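Local coordinates for protein GH3 beta-N-acetylglucosaminidase (Paenibacillaceae, PDB 6K5J) that hydrolyses terminal beta-linked N-acetylglucosamine residues as a glycoside hydrolase family 3 beta-N-acetylglucosaminidase, at residues I140-P144 with A529-T534; M103-A107 with G525-A529. All blocks are in the same frame, centred on the assembly; numbering follows the deposited sequence. Where two conformers were deposited one is given.

Both contacts pin the C-terminal tail, which follows the last helix (507-517), back onto the TIM-barrel-type N-terminal domain. In interaction 2 residues 525-529 pass helix 102-108; in interaction 1 residues 529-534 run on to the loop 140-144, which follows strand 132-133. The tail thus meets the two elements in the order in which they occur in the sequence, with the contact centres 12 Å apart. A529 belongs to both contacts: its CB lies 3.9 Å from M103 CE in interaction 2 and 3.6 Å from N141 O in interaction 1. In interaction 1 the side chain of N141 is about 11 Å from a bound NAG.

Interaction 1 (I140-P144 with A529-T534); sequences INNNP and APLTVT
The end of the C-terminal tail closes over a barrel-domain loop as an irregular, mostly extended segment whose last residue, T534, exchanges two hydrogen bonds with N142. Loop 140-144 is bent by an inverse gamma turn centred on N141 (phi/psi -84/75), with N142 N donating to I140 O at 2.9 Å. Along the tail, A529 first sets its CB 3.6 Å from N141 O. The P530 ring follows, with CD 3.8 Å from N141 O, while its carbonyl is joined to that loop by a water donating to P530 O (2.9 Å) and N141 O (2.8 Å). At L531 the backbone leaves the extended region (-77/-16); its O lies 3.4 Å from P144 CG, and its CA-to-CB bond points away. T532 and V533 are extended again, V533 CB packing 3.9 Å from P144 CD. The V533 and N143 CA atoms are 4.5 Å apart, and V533 CA makes a CH...O contact of 3.3 Å to N142 O. T534 N donates to N142 O (3.1 Å). The p rotamer of N142 (chi1 64°) brings its amide, also bonded to D189 OD1, back to the tail, where N142 ND2 donates to T534 O at 3.0 Å.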
ATOM      1  N   ILE A 140      -9.682  -3.862  -6.911  1.00 17.91           N
ATOM      2  CA  ILE A 140     -10.941  -3.135  -7.028  1.00 18.02           C
ATOM      3  C   ILE A 140     -11.762  -3.483  -5.794  1.00 18.81           C
ATOM      4  O   ILE A 140     -12.254  -4.614  -5.663  1.00 18.50           O
ATOM      5  CB  ILE A 140     -11.695  -3.491  -8.322  1.00 17.73           C
ATOM      6  CG1 ILE A 140     -10.855  -3.158  -9.558  1.00 18.06           C
ATOM      7  CG2 ILE A 140     -13.028  -2.740  -8.398  1.00 18.06           C
ATOM      8  CD1 ILE A 140     -11.262  -3.954 -10.817  1.00 21.02           C
ATOM      9  N   ASN A 141     -11.904  -2.525  -4.876  1.00 16.65           N
ATOM     10  CA  ASN A 141     -12.531  -2.789  -3.578  1.00 16.97           C
ATOM     11  C   ASN A 141     -14.049  -2.675  -3.715  1.00 20.77           C
ATOM     12  O   ASN A 141     -14.681  -1.698  -3.310  1.00 22.47           O
ATOM     13  CB  ASN A 141     -11.998  -1.837  -2.515  1.00 20.63           C
ATOM     14  CG  ASN A 141     -12.157  -2.388  -1.112  1.00 20.65           C
ATOM     15  OD1 ASN A 141     -11.283  -3.097  -0.607  1.00 20.15           O
ATOM     16  ND2 ASN A 141     -13.273  -2.058  -0.470  1.00 19.54           N
ATOM     17  N   ASN A 142     -14.632  -3.702  -4.334  1.00 20.03           N
ATOM     18  CA  ASN A 142     -16.077  -3.809  -4.514  1.00 22.39           C
ATOM     19  C   ASN A 142     -16.763  -4.463  -3.320  1.00 22.60           C
ATOM     20  O   ASN A 142     -17.989  -4.612  -3.331  1.00 21.49           O
ATOM     21  CB  ASN A 142     -16.387  -4.620  -5.771  1.00 21.08           C
ATOM     22  CG  ASN A 142     -15.910  -6.038  -5.646  1.00 24.12           C
ATOM     23  OD1 ASN A 142     -14.717  -6.279  -5.502  1.00 24.22           O
ATOM     24  ND2 ASN A 142     -16.838  -6.988  -5.641  1.00 29.61           N
ATOM     25  N   ASN A 143     -15.999  -4.881  -2.320  1.00 19.67           N
ATOM     26  CA  ASN A 143     -16.538  -5.462  -1.090  1.00 18.31           C
ATOM     27  C   ASN A 143     -16.206  -4.551   0.082  1.00 17.69           C
ATOM     28  O   ASN A 143     -15.029  -4.474   0.481  1.00 19.04           O
ATOM     29  CB  ASN A 143     -15.954  -6.854  -0.856  1.00 19.50           C
ATOM     30  CG  ASN A 143     -16.443  -7.485   0.432  1.00 25.29           C
ATOM     31  OD1 ASN A 143     -17.339  -6.960   1.103  1.00 22.71           O
ATOM     32  ND2 ASN A 143     -15.877  -8.632   0.772  1.00 27.64           N
ATOM     33  N   PRO A 144     -17.184  -3.871   0.690  1.00 21.53           N
ATOM     34  CA  PRO A 144     -16.847  -2.932   1.776  1.00 16.69           C
ATOM     35  C   PRO A 144     -16.262  -3.616   2.998  1.00 20.56           C
ATOM     36  O   PRO A 144     -15.547  -2.961   3.771  1.00 20.62           O
ATOM     37  CB  PRO A 144     -18.189  -2.243   2.087  1.00 18.03           C
ATOM     38  CG  PRO A 144     -19.247  -3.213   1.603  1.00 19.53           C
ATOM     39  CD  PRO A 144     -18.634  -3.948   0.429  1.00 19.38           C
ATOM     40  N   ALA A 529     -16.076   3.896  -4.040  1.00 18.85           N
ATOM     41  CA  ALA A 529     -16.321   2.475  -3.828  1.00 20.09           C
ATOM     42  C   ALA A 529     -17.643   2.312  -3.102  1.00 21.09           C
ATOM     43  O   ALA A 529     -18.041   3.193  -2.326  1.00 24.36           O
ATOM     44  CB  ALA A 529     -15.187   1.812  -3.020  1.00 16.31           C
ATOM     45  N   PRO A 530     -18.352   1.204  -3.320  1.00 20.20           N
ATOM     46  CA  PRO A 530     -19.737   1.110  -2.854  1.00 19.93           C
ATOM     47  C   PRO A 530     -19.849   0.774  -1.374  1.00 20.32           C
ATOM     48  O   PRO A 530     -19.011   0.080  -0.792  1.00 18.91           O
ATOM     49  CB  PRO A 530     -20.319  -0.017  -3.714  1.00 22.58           C
ATOM     50  CG  PRO A 530     -19.133  -0.909  -4.005  1.00 22.55           C
ATOM     51  CD  PRO A 530     -17.979   0.061  -4.185  1.00 19.79           C
ATOM     52  N   LEU A 531     -20.936   1.260  -0.775  1.00 22.07           N
ATOM     53  CA  LEU A 531     -21.222   0.957   0.622  1.00 22.15           C
ATOM     54  C   LEU A 531     -21.787  -0.445   0.805  1.00 23.43           C
ATOM     55  O   LEU A 531     -21.813  -0.945   1.931  1.00 22.77           O
ATOM     56  CB  LEU A 531     -22.193   1.991   1.187  1.00 21.83           C
ATOM     57  CG  LEU A 531     -21.726   3.447   1.168  1.00 24.17           C
ATOM     58  CD1 LEU A 531     -22.770   4.345   1.828  1.00 24.63           C
ATOM     59  CD2 LEU A 531     -20.375   3.604   1.854  1.00 21.95           C
ATOM     60  N   THR A 532     -22.259  -1.076  -0.272  1.00 23.95           N
ATOM     61  CA  THR A 532     -22.668  -2.469  -0.228  0.58 23.70           C
ATOM     62  C   THR A 532     -21.993  -3.217  -1.366  1.00 23.86           C
ATOM     63  O   THR A 532     -21.735  -2.658  -2.434  1.00 24.60           O
ATOM     64  CB  THR A 532     -24.191  -2.631  -0.318  0.58 24.12           C
ATOM     65  OG1 THR A 532     -24.669  -2.017  -1.520  0.58 24.65           O
ATOM     66  CG2 THR A 532     -24.858  -1.977   0.883  0.58 26.80           C
ATOM     67  N   VAL A 533     -21.681  -4.488  -1.109  1.00 23.45           N
ATOM     68  CA  VAL A 533     -20.913  -5.278  -2.067  1.00 26.79           C
ATOM     69  C   VAL A 533     -21.626  -5.337  -3.417  1.00 29.45           C
ATOM     70  O   VAL A 533     -22.860  -5.429  -3.495  1.00 24.80           O
ATOM     71  CB  VAL A 533     -20.650  -6.685  -1.499  1.00 22.82           C
ATOM     72  CG1 VAL A 533     -21.959  -7.476  -1.347  1.00 26.48           C
ATOM     73  CG2 VAL A 533     -19.653  -7.451  -2.373  1.00 25.86           C
ATOM     74  N   THR A 534     -20.845  -5.243  -4.493  1.00 27.35           N
ATOM     75  CA  THR A 534     -21.352  -5.400  -5.850  1.00 29.59           C
ATOM     76  C   THR A 534     -20.865  -6.722  -6.430  1.00 31.22           C
ATOM     77  O   THR A 534     -19.845  -7.275  -6.006  1.00 26.75           O
ATOM     78  CB  THR A 534     -20.920  -4.235  -6.753  1.00 30.29           C
ATOM     79  OG1 THR A 534     -19.490  -4.213  -6.870  1.00 32.00           O
ATOM     80  CG2 THR A 534     -21.406  -2.906  -6.193  1.00 30.29           C
TER
HETATM   81  O   HOH W   1     -16.537  -1.415  -1.236  1.00 19.65           O

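Interaction 2 (M103-A107 with G525-A529); sequences MALGA and GTLPA
M103 adopts a ttm rotamer (chi1 -166°, chi2 167°, chi3 -72°) that carries its thioether from the flank of the helix out to the tail. Although its CB points sideways, M103 CG reaches P528 CG at 3.5 Å and the terminal CE stands 3.9 Å from A529 CB. P528, with a C-gamma-endo ring and its CB directed toward the helix, sits against the same helical face: its CB is 3.7 Å from G106 C, its CG 3.8 Å from A107 N, and its CD 4.0 Å from A107 CB. At G106 an ideal CB would fall only 3.4 Å from P528 CB, so the proline lies close against a bare patch of backbone. This is the packing of an irregular C-terminal segment across helix 102-108 of the TIM-barrel-type domain, and Y503 adds its contacts to M103, A107 and P528. Residues 103-107 are helical, with A107 N bonded to M103 O at 3.0 Å. Near the C-terminal end of the helix, T526, extended at -126/128, brings its CA to 4.9 Å from that of A107, and T526 N donates to A107 O at 3.0 Å. G525 CA lies 3.4 Å from A107 O and A107 CA 3.2 Å from T526 O, both as CH...O contacts. A water donates to G106 O (2.8 Å) and to T526 O (3.1 Å).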
ATOM      1  N   MET A 103      -7.408   5.432  -2.470  1.00 15.50           N
ATOM      2  CA  MET A 103      -8.831   5.749  -2.454  1.00 17.77           C
ATOM      3  C   MET A 103      -9.069   7.252  -2.321  1.00 18.09           C
ATOM      4  O   MET A 103     -10.063   7.763  -2.843  1.00 16.56           O
ATOM      5  CB  MET A 103      -9.572   4.980  -1.356  1.00 17.04           C
ATOM      6  CG  MET A 103     -11.104   5.059  -1.561  1.00 17.80           C
ATOM      7  SD  MET A 103     -12.064   3.898  -0.562  1.00 20.33           S
ATOM      8  CE  MET A 103     -11.655   2.358  -1.406  1.00 18.26           C
ATOM      9  N   ALA A 104      -8.156   7.982  -1.672  1.00 17.49           N
ATOM     10  CA  ALA A 104      -8.240   9.440  -1.704  1.00 18.12           C
ATOM     11  C   ALA A 104      -8.132   9.956  -3.137  1.00 16.31           C
ATOM     12  O   ALA A 104      -8.892  10.844  -3.552  1.00 15.52           O
ATOM     13  CB  ALA A 104      -7.146  10.048  -0.821  1.00 15.35           C
ATOM     14  N   LEU A 105      -7.219   9.382  -3.923  1.00 15.78           N
ATOM     15  CA  LEU A 105      -7.098   9.779  -5.323  1.00 17.36           C
ATOM     16  C   LEU A 105      -8.342   9.387  -6.117  1.00 18.92           C
ATOM     17  O   LEU A 105      -8.783  10.132  -6.998  1.00 18.58           O
ATOM     18  CB  LEU A 105      -5.844   9.146  -5.943  1.00 17.07           C
ATOM     19  CG  LEU A 105      -4.495   9.746  -5.504  1.00 16.85           C
ATOM     20  CD1 LEU A 105      -3.331   8.789  -5.814  1.00 20.12           C
ATOM     21  CD2 LEU A 105      -4.276  11.103  -6.178  1.00 19.30           C
ATOM     22  N   GLY A 106      -8.907   8.211  -5.828  1.00 18.72           N
ATOM     23  CA  GLY A 106     -10.120   7.785  -6.517  1.00 14.93           C
ATOM     24  C   GLY A 106     -11.292   8.722  -6.286  1.00 17.23           C
ATOM     25  O   GLY A 106     -12.064   9.003  -7.210  1.00 16.95           O
ATOM     26  N   ALA A 107     -11.439   9.224  -5.055  1.00 16.80           N
ATOM     27  CA  ALA A 107     -12.530  10.157  -4.763  1.00 18.46           C
ATOM     28  C   ALA A 107     -12.349  11.495  -5.467  1.00 19.03           C
ATOM     29  O   ALA A 107     -13.340  12.167  -5.774  1.00 20.46           O
ATOM     30  CB  ALA A 107     -12.653  10.390  -3.258  1.00 17.36           C
ATOM     31  N   GLY A 525     -15.353  15.781  -3.588  1.00 20.15           N
ATOM     32  CA  GLY A 525     -15.064  14.374  -3.771  1.00 19.60           C
ATOM     33  C   GLY A 525     -16.317  13.575  -4.048  1.00 20.78           C
ATOM     34  O   GLY A 525     -17.430  13.967  -3.699  1.00 20.14           O
ATOM     35  N   THR A 526     -16.127  12.427  -4.686  1.00 19.78           N
ATOM     36  CA  THR A 526     -17.208  11.488  -4.956  1.00 22.42           C
ATOM     37  C   THR A 526     -16.810  10.130  -4.400  1.00 22.32           C
ATOM     38  O   THR A 526     -15.721   9.641  -4.702  1.00 21.41           O
ATOM     39  CB  THR A 526     -17.469  11.391  -6.465  1.00 27.69           C
ATOM     40  OG1 THR A 526     -18.058  12.616  -6.923  1.00 30.33           O
ATOM     41  CG2 THR A 526     -18.407  10.233  -6.781  1.00 27.33           C
ATOM     42  N   LEU A 527     -17.680   9.522  -3.598  1.00 20.23           N
ATOM     43  CA  LEU A 527     -17.382   8.213  -3.028  1.00 17.80           C
ATOM     44  C   LEU A 527     -17.001   7.223  -4.133  1.00 19.84           C
ATOM     45  O   LEU A 527     -17.819   6.961  -5.030  1.00 18.29           O
ATOM     46  CB  LEU A 527     -18.596   7.697  -2.263  1.00 19.49           C
ATOM     47  CG  LEU A 527     -18.468   6.318  -1.626  1.00 21.48           C
ATOM     48  CD1 LEU A 527     -17.525   6.362  -0.436  1.00 22.66           C
ATOM     49  CD2 LEU A 527     -19.856   5.800  -1.218  1.00 23.19           C
ATOM     50  N   PRO A 528     -15.779   6.685  -4.133  1.00 21.10           N
ATOM     51  CA  PRO A 528     -15.313   5.886  -5.273  1.00 18.48           C
ATOM     52  C   PRO A 528     -15.538   4.384  -5.153  1.00 20.35           C
ATOM     53  O   PRO A 528     -15.210   3.661  -6.099  1.00 17.84           O
ATOM     54  CB  PRO A 528     -13.813   6.201  -5.292  1.00 18.79           C
ATOM     55  CG  PRO A 528     -13.475   6.310  -3.820  1.00 19.81           C
ATOM     56  CD  PRO A 528     -14.688   6.962  -3.177  1.00 19.07           C
ATOM     57  N   ALA A 529     -16.076   3.896  -4.040  1.00 18.85           N
ATOM     58  CA  ALA A 529     -16.321   2.475  -3.828  1.00 20.09           C
ATOM     59  C   ALA A 529     -17.643   2.312  -3.102  1.00 21.09           C
ATOM     60  O   ALA A 529     -18.041   3.193  -2.326  1.00 24.36           O
ATOM     61  CB  ALA A 529     -15.187   1.812  -3.020  1.00 16.31           C
TER
HETATM   62  O   HOH W   2     -14.810   8.823  -7.570  1.00 28.03           O
HETATM   63  O   HOH W   3     -14.824  12.976  -7.990  1.00 35.25           O